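Local coordinates for protein DOA1 (Saccharomyces cerevisiae, PDB 3ODT) that probably binds ubiquitin through its WD40 beta-propeller domain and so helps to regulate the turnover of F-box proteins, at residues Ile101-Asn106 and Val117-Trp122; Gly60-Val65 and Leu74-Lys79; Ser180-Asp185 and Leu206-Asp211. All blocks are in the same frame, centred on the assembly; numbering follows the deposited sequence.

Contact 1 (Ile101-Asn106 and Val117-Trp122); sequences IGHQGN and VISGSW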
loop_
_atom_site.group_PDB
_atom_site.type_symbol
_atom_site.label_atom_id
_atom_site.label_comp_id
_atom_site.label_asym_id
_atom_site.label_seq_id
_atom_site.Cartn_x
_atom_site.Cartn_y
_atom_site.Cartn_z
ATOM N N ILE A 101 -19.573 2.500 2.786
ATOM C CA ILE A 101 -20.275 2.239 1.550
ATOM C C ILE A 101 -20.219 3.478 0.659
ATOM O O ILE A 101 -20.367 4.591 1.140
ATOM C CB ILE A 101 -21.747 1.835 1.827
ATOM C CG1 ILE A 101 -22.388 1.370 0.517
ATOM C CG2 ILE A 101 -22.558 2.955 2.539
ATOM C CD1 ILE A 101 -23.698 0.635 0.718
ATOM N N GLY A 102 -19.999 3.267 -0.628
ATOM C CA GLY A 102 -20.061 4.332 -1.604
ATOM C C GLY A 102 -19.321 4.079 -2.906
ATOM O O GLY A 102 -19.684 4.622 -3.935
ATOM N N HIS A 103 -18.251 3.291 -2.887
ATOM C CA HIS A 103 -17.561 3.008 -4.149
ATOM C C HIS A 103 -18.413 2.150 -5.067
ATOM O O HIS A 103 -19.252 1.362 -4.602
ATOM C CB HIS A 103 -16.237 2.310 -3.889
ATOM C CG HIS A 103 -15.147 3.255 -3.539
ATOM N ND1 HIS A 103 -14.709 4.220 -4.421
ATOM C CD2 HIS A 103 -14.374 3.367 -2.431
ATOM C CE1 HIS A 103 -13.734 4.911 -3.851
ATOM N NE2 HIS A 103 -13.513 4.418 -2.650
ATOM N N GLN A 104 -18.177 2.306 -6.366
ATOM C CA GLN A 104 -18.964 1.627 -7.382
ATOM C C GLN A 104 -18.059 0.741 -8.227
ATOM O O GLN A 104 -18.447 0.289 -9.299
ATOM C CB GLN A 104 -19.684 2.640 -8.273
ATOM C CG GLN A 104 -20.621 3.556 -7.503
ATOM C CD GLN A 104 -21.665 2.781 -6.731
ATOM O OE1 GLN A 104 -22.140 1.739 -7.189
ATOM N NE2 GLN A 104 -22.020 3.279 -5.536
ATOM N N GLY A 105 -16.852 0.488 -7.731
ATOM C CA GLY A 105 -15.954 -0.442 -8.362
ATOM C C GLY A 105 -14.922 -0.906 -7.351
ATOM O O GLY A 105 -14.927 -0.507 -6.181
ATOM N N ASN A 106 -14.016 -1.735 -7.839
ATOM C CA ASN A 106 -12.957 -2.353 -7.042
ATOM C C ASN A 106 -12.286 -1.306 -6.168
ATOM O O ASN A 106 -11.883 -0.252 -6.676
ATOM C CB ASN A 106 -11.925 -2.980 -7.969
ATOM C CG ASN A 106 -10.793 -3.643 -7.227
ATOM O OD1 ASN A 106 -10.973 -4.210 -6.137
ATOM N ND2 ASN A 106 -9.592 -3.585 -7.826
ATOM N N VAL A 117 -9.596 7.833 6.699
ATOM C CA VAL A 117 -9.401 6.732 5.771
ATOM C C VAL A 117 -9.490 7.313 4.367
ATOM O O VAL A 117 -10.391 8.100 4.056
ATOM C CB VAL A 117 -10.489 5.653 5.922
ATOM C CG1 VAL A 117 -10.265 4.503 4.939
ATOM C CG2 VAL A 117 -10.492 5.140 7.342
ATOM N N ILE A 118 -8.558 6.943 3.498
ATOM C CA ILE A 118 -8.674 7.328 2.104
ATOM C C ILE A 118 -8.523 6.101 1.225
ATOM O O ILE A 118 -7.608 5.290 1.414
ATOM C CB ILE A 118 -7.714 8.492 1.717
ATOM C CG1 ILE A 118 -8.024 9.005 0.307
ATOM C CG2 ILE A 118 -6.264 8.108 1.889
ATOM C CD1 ILE A 118 -7.256 10.262 -0.074
ATOM N N SER A 119 -9.453 5.963 0.275
ATOM C CA SER A 119 -9.543 4.778 -0.566
ATOM C C SER A 119 -9.445 5.180 -2.043
ATOM O O SER A 119 -9.898 6.268 -2.451
ATOM C CB SER A 119 -10.864 4.041 -0.313
ATOM O OG SER A 119 -11.954 4.937 -0.478
ATOM N N GLY A 120 -8.804 4.309 -2.828
ATOM C CA GLY A 120 -8.718 4.448 -4.268
ATOM C C GLY A 120 -9.518 3.356 -4.927
ATOM O O GLY A 120 -9.552 2.221 -4.448
ATOM N N SER A 121 -10.128 3.675 -6.065
ATOM C CA SER A 121 -10.988 2.708 -6.740
ATOM C C SER A 121 -10.961 2.742 -8.252
ATOM O O SER A 121 -10.757 3.792 -8.897
ATOM C CB SER A 121 -12.430 2.908 -6.220
ATOM O OG SER A 121 -13.422 2.148 -6.915
ATOM N N TRP A 122 -11.250 1.590 -8.833
ATOM C CA TRP A 122 -11.439 1.488 -10.274
ATOM C C TRP A 122 -12.680 2.216 -10.759
ATOM O O TRP A 122 -12.901 2.325 -11.984
ATOM C CB TRP A 122 -11.526 0.030 -10.689
ATOM C CG TRP A 122 -10.242 -0.684 -10.572
ATOM C CD1 TRP A 122 -9.052 -0.149 -10.191
ATOM C CD2 TRP A 122 -10.000 -2.061 -10.850
ATOM N NE1 TRP A 122 -8.069 -1.112 -10.244
ATOM C CE2 TRP A 122 -8.627 -2.294 -10.640
ATOM C CE3 TRP A 122 -10.810 -3.124 -11.248
ATOM C CZ2 TRP A 122 -8.046 -3.542 -10.806
ATOM C CZ3 TRP A 122 -10.231 -4.369 -11.414
ATOM C CH2 TRP A 122 -8.866 -4.570 -11.178
#
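His103 and Ser119 meet through a buried hydrogen bond, His103 NE2 to Ser119 OG at 2.7 Å, with the hydroxyl at the edge of the imidazole and in its plane. Ser119 OG stands between its own backbone N and carbonyl carbon (chi1 54°), which lifts it off the strand toward the ring. A short hydroxyl suits this place because it also bonds the indole NE1 of Trp129. His103 ND1 is bonded to Asp123 OD2, so both ring nitrogens are held and the rotation of the ring is fixed.

A second group of bonds closes the contact near the strand end. Asn106 O is gripped twice: by Trp122 N at 2.9 Å, in the carbonyl plane, and by Ser121 OG, also at 2.9 Å, from well above that plane. Ser121 OG bonds Asp123 N as well.

Packing completes the contact. Ser121 CB lies over one face of the His103 ring, 3.2 Å from His103 ND1. Asn106 ND2 sits 3.1 Å above the plane of the Trp122 indole, over its centre, with the amide turned 77° from the ring; Asn106 OD1 is meanwhile bonded to Asn63 ND2.

Gly102-His103, Ser119, Asp123 and Trp129 form the Gly-His dipeptide and the His-Ser-Asp-Trp hydrogen-bonded tetrad of a WD40 repeat, which ties the loop before a blade to its second and third strands; glycine suits the first place of the pair because, at the backbone angles of Gly102, a CB would jam against Ile101 O.

Contact 2 (Gly60-Val65 and Leu74-Lys79); sequences GFLNSV and LLFGGK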
loop_
_atom_site.group_PDB
_atom_site.type_symbol
_atom_site.label_atom_id
_atom_site.label_comp_id
_atom_site.label_asym_id
_atom_site.label_seq_id
_atom_site.Cartn_x
_atom_site.Cartn_y
_atom_site.Cartn_z
ATOM N N GLY A 60 -15.581 -12.293 -2.316
ATOM C CA GLY A 60 -14.961 -11.367 -3.241
ATOM C C GLY A 60 -13.462 -11.220 -3.026
ATOM O O GLY A 60 -12.973 -11.300 -1.907
ATOM N N PHE A 61 -12.758 -10.948 -4.111
ATOM C CA PHE A 61 -11.333 -10.722 -4.061
ATOM C C PHE A 61 -11.087 -9.510 -3.171
ATOM O O PHE A 61 -11.814 -8.494 -3.266
ATOM C CB PHE A 61 -10.786 -10.410 -5.451
ATOM C CG PHE A 61 -10.954 -11.500 -6.450
ATOM C CD1 PHE A 61 -11.294 -12.796 -6.076
ATOM C CD2 PHE A 61 -10.766 -11.224 -7.800
ATOM C CE1 PHE A 61 -11.444 -13.789 -7.036
ATOM C CE2 PHE A 61 -10.914 -12.219 -8.749
ATOM C CZ PHE A 61 -11.250 -13.500 -8.363
ATOM N N LEU A 62 -10.082 -9.604 -2.320
ATOM C CA LEU A 62 -9.647 -8.476 -1.503
ATOM C C LEU A 62 -8.303 -7.991 -2.061
ATOM O O LEU A 62 -7.365 -8.786 -2.277
ATOM C CB LEU A 62 -9.543 -8.861 -0.031
ATOM C CG LEU A 62 -10.845 -9.295 0.637
ATOM C CD1 LEU A 62 -10.603 -9.670 2.074
ATOM C CD2 LEU A 62 -11.853 -8.160 0.528
ATOM N N ASN A 63 -8.249 -6.682 -2.302
ATOM C CA ASN A 63 -7.134 -6.018 -2.971
ATOM C C ASN A 63 -6.406 -4.963 -2.171
ATOM O O ASN A 63 -5.306 -4.556 -2.529
ATOM C CB ASN A 63 -7.614 -5.438 -4.288
ATOM C CG ASN A 63 -7.972 -6.520 -5.292
ATOM O OD1 ASN A 63 -7.204 -7.454 -5.489
ATOM N ND2 ASN A 63 -9.159 -6.410 -5.908
ATOM N N SER A 64 -7.012 -4.528 -1.069
ATOM C CA SER A 64 -6.443 -3.464 -0.265
ATOM C C SER A 64 -6.731 -3.693 1.228
ATOM O O SER A 64 -7.773 -4.260 1.618
ATOM C CB SER A 64 -6.986 -2.118 -0.744
ATOM O OG SER A 64 -8.392 -2.089 -0.686
ATOM N N VAL A 65 -5.814 -3.193 2.045
ATOM C CA VAL A 65 -5.931 -3.265 3.498
ATOM C C VAL A 65 -5.192 -2.071 4.096
ATOM O O VAL A 65 -4.221 -1.554 3.507
ATOM C CB VAL A 65 -5.315 -4.599 4.051
ATOM C CG1 VAL A 65 -3.789 -4.610 3.905
ATOM C CG2 VAL A 65 -5.737 -4.893 5.489
ATOM N N LEU A 74 -8.700 -3.585 11.331
ATOM C CA LEU A 74 -8.192 -3.838 9.999
ATOM C C LEU A 74 -9.277 -3.471 8.991
ATOM O O LEU A 74 -10.383 -4.025 9.039
ATOM C CB LEU A 74 -7.821 -5.307 9.833
ATOM C CG LEU A 74 -6.593 -5.735 10.626
ATOM C CD1 LEU A 74 -6.504 -7.226 10.620
ATOM C CD2 LEU A 74 -5.310 -5.116 10.092
ATOM N N LEU A 75 -8.957 -2.550 8.095
ATOM C CA LEU A 75 -9.891 -2.117 7.051
ATOM C C LEU A 75 -9.474 -2.755 5.727
ATOM O O LEU A 75 -8.289 -2.817 5.411
ATOM C CB LEU A 75 -9.908 -0.594 6.910
ATOM C CG LEU A 75 -10.130 0.221 8.171
ATOM C CD1 LEU A 75 -10.161 1.680 7.823
ATOM C CD2 LEU A 75 -11.395 -0.184 8.800
ATOM N N PHE A 76 -10.432 -3.216 4.937
ATOM C CA PHE A 76 -10.083 -3.969 3.750
ATOM C C PHE A 76 -11.171 -3.800 2.685
ATOM O O PHE A 76 -12.351 -3.574 2.988
ATOM C CB PHE A 76 -9.865 -5.451 4.102
ATOM C CG PHE A 76 -10.976 -6.056 4.889
ATOM C CD1 PHE A 76 -10.999 -5.970 6.271
ATOM C CD2 PHE A 76 -12.015 -6.712 4.258
ATOM C CE1 PHE A 76 -12.030 -6.492 6.992
ATOM C CE2 PHE A 76 -13.040 -7.280 5.011
ATOM C CZ PHE A 76 -13.032 -7.167 6.370
ATOM N N GLY A 77 -10.769 -3.904 1.438
ATOM C CA GLY A 77 -11.705 -3.765 0.347
ATOM C C GLY A 77 -11.209 -4.465 -0.903
ATOM O O GLY A 77 -10.070 -4.937 -0.984
ATOM N N GLY A 78 -12.107 -4.554 -1.868
ATOM C CA GLY A 78 -11.766 -5.188 -3.125
ATOM C C GLY A 78 -12.913 -5.154 -4.100
ATOM O O GLY A 78 -13.643 -4.142 -4.209
ATOM N N LYS A 79 -13.111 -6.286 -4.773
ATOM C CA LYS A 79 -13.972 -6.315 -5.951
ATOM C C LYS A 79 -15.432 -6.042 -5.614
ATOM O O LYS A 79 -16.183 -5.584 -6.476
ATOM C CB LYS A 79 -13.834 -7.637 -6.718
ATOM C CG LYS A 79 -12.668 -7.631 -7.720
ATOM C CD LYS A 79 -12.860 -6.580 -8.863
ATOM C CE LYS A 79 -13.733 -7.084 -10.002
ATOM N NZ LYS A 79 -13.079 -8.238 -10.708
#
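Leu62 and Phe76 are turned onto one another by their first torsions: Leu62 CG is anti to the carbonyl carbon (chi1 -62°), whereas Phe76 CG stands between the backbone N and the carbonyl carbon (chi1 51°). The two side chains meet at a slant, Leu62 CD1 reaching Phe76 CD2 at 3.9 Å. Branched Val65 shares the face of the sheet with Phe76, its partner in a non-hydrogen-bonded pair, and the apolar patch suits the interior between blades.

The backbones run antiparallel but slip by one residue. Asn63 and Ser64 both face Gly77, a classic beta bulge: Gly77 O accepts from Asn63 N at 2.8 Å and from Ser64 N at 3.1 Å, the first in the carbonyl plane and the second tilted from it. Gly77 N returns a bond to Ser64 O at 3.0 Å. Past the bulge, Lys79 N bonds Phe61 O at 3.0 Å, while Gly78 CA approaches the same oxygen at 3.3 Å. Glycine is the fitting residue at Gly78, since a CB would collide with Phe61 O and Leu62 CA. Gly78 N, buried here, has no hydrogen-bond partner.

At the more exposed end of the hairpin, Phe61 and Lys79 lie side by side and point the same way, Lys79 CG 4.1 Å from Phe61 CB; the phenyl ring of Phe61 also makes a cation-pi contact with Arg37.

This hairpin is the start of a four-stranded blade, and strand 83-87 continues the sheet beyond strand 73-78. Leu62, Val65 and Phe76 pack on Val35 of strand 31-36, with Val41 of strand 40-46 also touching Leu62 and Phe76. On the other flank, Ser64 OG bonds Val107 O, the first residue of strand 107-113.

Contact 3 (Ser180-Asp185 and Leu206-Asp211); sequences SGIHND and LIKLVD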
loop_
_atom_site.group_PDB
_atom_site.type_symbol
_atom_site.label_atom_id
_atom_site.label_comp_id
_atom_site.label_asym_id
_atom_site.label_seq_id
_atom_site.Cartn_x
_atom_site.Cartn_y
_atom_site.Cartn_z
ATOM N N SER A 180 0.937 16.059 -14.674
ATOM C CA SER A 180 0.750 15.254 -15.888
ATOM C C SER A 180 2.080 14.929 -16.545
ATOM O O SER A 180 2.129 14.150 -17.507
ATOM C CB SER A 180 -0.128 15.976 -16.893
ATOM O OG SER A 180 0.554 17.112 -17.387
ATOM N N GLY A 181 3.154 15.509 -16.021
ATOM C CA GLY A 181 4.482 15.300 -16.592
ATOM C C GLY A 181 5.426 14.362 -15.847
ATOM O O GLY A 181 6.636 14.360 -16.116
ATOM N N ILE A 182 4.889 13.566 -14.931
ATOM C CA ILE A 182 5.729 12.704 -14.092
ATOM C C ILE A 182 5.912 11.333 -14.736
ATOM O O ILE A 182 7.036 10.836 -14.824
ATOM C CB ILE A 182 5.135 12.552 -12.685
ATOM C CG1 ILE A 182 4.812 13.937 -12.130
ATOM C CG2 ILE A 182 6.116 11.802 -11.773
ATOM C CD1 ILE A 182 6.001 14.860 -12.036
ATOM N N HIS A 183 4.809 10.720 -15.166
ATOM C CA HIS A 183 4.868 9.453 -15.869
ATOM C C HIS A 183 4.023 9.540 -17.115
ATOM O O HIS A 183 2.968 10.184 -17.098
ATOM C CB HIS A 183 4.299 8.349 -14.997
ATOM C CG HIS A 183 5.071 8.106 -13.741
ATOM N ND1 HIS A 183 4.646 8.560 -12.512
ATOM C CD2 HIS A 183 6.235 7.456 -13.523
ATOM C CE1 HIS A 183 5.508 8.179 -11.580
ATOM N NE2 HIS A 183 6.488 7.523 -12.175
ATOM N N ASN A 184 4.452 8.862 -18.175
ATOM C CA ASN A 184 3.657 8.744 -19.392
ATOM C C ASN A 184 2.988 7.372 -19.468
ATOM O O ASN A 184 2.884 6.776 -20.540
ATOM C CB ASN A 184 4.526 8.978 -20.628
ATOM C CG ASN A 184 3.706 9.183 -21.887
ATOM O OD1 ASN A 184 2.578 9.673 -21.833
ATOM N ND2 ASN A 184 4.271 8.807 -23.028
ATOM N N ASP A 185 2.541 6.882 -18.315
ATOM C CA ASP A 185 1.933 5.575 -18.201
ATOM C C ASP A 185 1.134 5.587 -16.908
ATOM O O ASP A 185 1.139 6.571 -16.160
ATOM C CB ASP A 185 3.006 4.485 -18.147
ATOM C CG ASP A 185 2.519 3.112 -18.647
ATOM O OD1 ASP A 185 1.295 2.816 -18.639
ATOM O OD2 ASP A 185 3.404 2.291 -18.988
ATOM N N LEU A 206 9.330 3.076 -13.376
ATOM C CA LEU A 206 10.093 4.117 -12.699
ATOM C C LEU A 206 9.433 4.512 -11.387
ATOM O O LEU A 206 8.220 4.406 -11.225
ATOM C CB LEU A 206 10.234 5.369 -13.597
ATOM C CG LEU A 206 10.898 5.141 -14.955
ATOM C CD1 LEU A 206 10.853 6.370 -15.853
ATOM C CD2 LEU A 206 12.352 4.682 -14.728
ATOM N N ILE A 207 10.272 4.991 -10.479
ATOM C CA ILE A 207 9.881 5.661 -9.253
ATOM C C ILE A 207 10.479 7.041 -9.354
ATOM O O ILE A 207 11.587 7.185 -9.827
ATOM C CB ILE A 207 10.477 4.956 -8.033
ATOM C CG1 ILE A 207 10.125 3.461 -8.064
ATOM C CG2 ILE A 207 10.036 5.650 -6.762
ATOM C CD1 ILE A 207 11.021 2.617 -7.182
ATOM N N LYS A 208 9.724 8.050 -8.975
ATOM C CA LYS A 208 10.184 9.430 -9.047
ATOM C C LYS A 208 9.847 10.221 -7.770
ATOM O O LYS A 208 8.753 10.081 -7.199
ATOM C CB LYS A 208 9.576 10.127 -10.269
ATOM C CG LYS A 208 9.956 9.471 -11.559
ATOM C CD LYS A 208 9.596 10.290 -12.796
ATOM C CE LYS A 208 9.804 9.481 -14.045
ATOM N NZ LYS A 208 9.702 10.294 -15.283
ATOM N N LEU A 209 10.794 11.061 -7.353
ATOM C CA LEU A 209 10.613 12.018 -6.270
ATOM C C LEU A 209 10.231 13.348 -6.907
ATOM O O LEU A 209 10.903 13.814 -7.830
ATOM C CB LEU A 209 11.931 12.152 -5.503
ATOM C CG LEU A 209 11.946 13.233 -4.435
ATOM C CD1 LEU A 209 10.984 12.913 -3.296
ATOM C CD2 LEU A 209 13.343 13.374 -3.915
ATOM N N VAL A 210 9.134 13.930 -6.448
ATOM C CA VAL A 210 8.531 15.092 -7.072
ATOM C C VAL A 210 8.306 16.219 -6.053
ATOM O O VAL A 210 7.859 15.996 -4.923
ATOM C CB VAL A 210 7.154 14.691 -7.697
ATOM C CG1 VAL A 210 6.525 15.867 -8.440
ATOM C CG2 VAL A 210 7.333 13.497 -8.657
ATOM N N ASP A 211 8.609 17.433 -6.484
ATOM C CA ASP A 211 8.329 18.646 -5.725
ATOM C C ASP A 211 6.837 18.983 -5.873
ATOM O O ASP A 211 6.331 19.183 -6.961
ATOM C CB ASP A 211 9.225 19.777 -6.242
ATOM C CG ASP A 211 9.094 21.052 -5.451
ATOM O OD1 ASP A 211 7.969 21.530 -5.220
ATOM O OD2 ASP A 211 10.137 21.610 -5.078
#
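Ile182 and Val210 form the tight part of this contact, meeting tip to tip: Ile182 CG2 lies 3.8 Å from Val210 CG2, and Ile182 CD1 is equally close to Val210 CG1. Two beta-branched chains suit this buried spot, valine offering two methyls, isoleucine a methyl and an ethyl arm. Beside them Lys208 runs past Ile182 in the opposite direction. Its chain is extended beyond CG, and with chi4 at -170° its ammonium NZ reaches Ile182 O at 2.8 Å, nearly along the C=O axis. A lysine serves both needs, its methylenes packing on Ile182 CG2 while its ammonium group donates to the carbonyl oxygen of Ile182.

The other end is looser. The His183 ring and the lysine chain slide past each other in opposite directions without close contact, and Leu206, partly exposed like Lys208, reaches the loop through little more than its backbone. Ser200, Ser202 and Asp204 also touch the histidine.

The loop before a blade thus lies against that blade's third strand, as in other WD40 repeats. His183 holds the place of the repeat's conserved histidine, whereas Val210, followed by Asp211, stands where the namesake Trp-Asp pair would have its tryptophan; here a valine takes that position and packs on Ile182.

Contacts 1 and 2 belong to adjacent blades and touch, their centres 10 Å apart. Asn106 OD1 of contact 1 and Asn63 ND2 of contact 2, 2.9 Å apart in a probable hydrogen bond, join them, and Val117 CG2 packs on Leu75 CD1 at 3.5 Å. Contact 3 stands apart in a later blade: its centre is about 24 Å from that of contact 1 and 27 Å from that of contact 2, on the opposite side of the propeller's centre from the latter. Contacts 1 and 3 place comparable loops on their blades, one with the hydrogen-bonded tetrad, the other with a valine at the tryptophan position. The calcium ion is bound by Asp20, Ser285 and Asn287, none of which belongs to these segments.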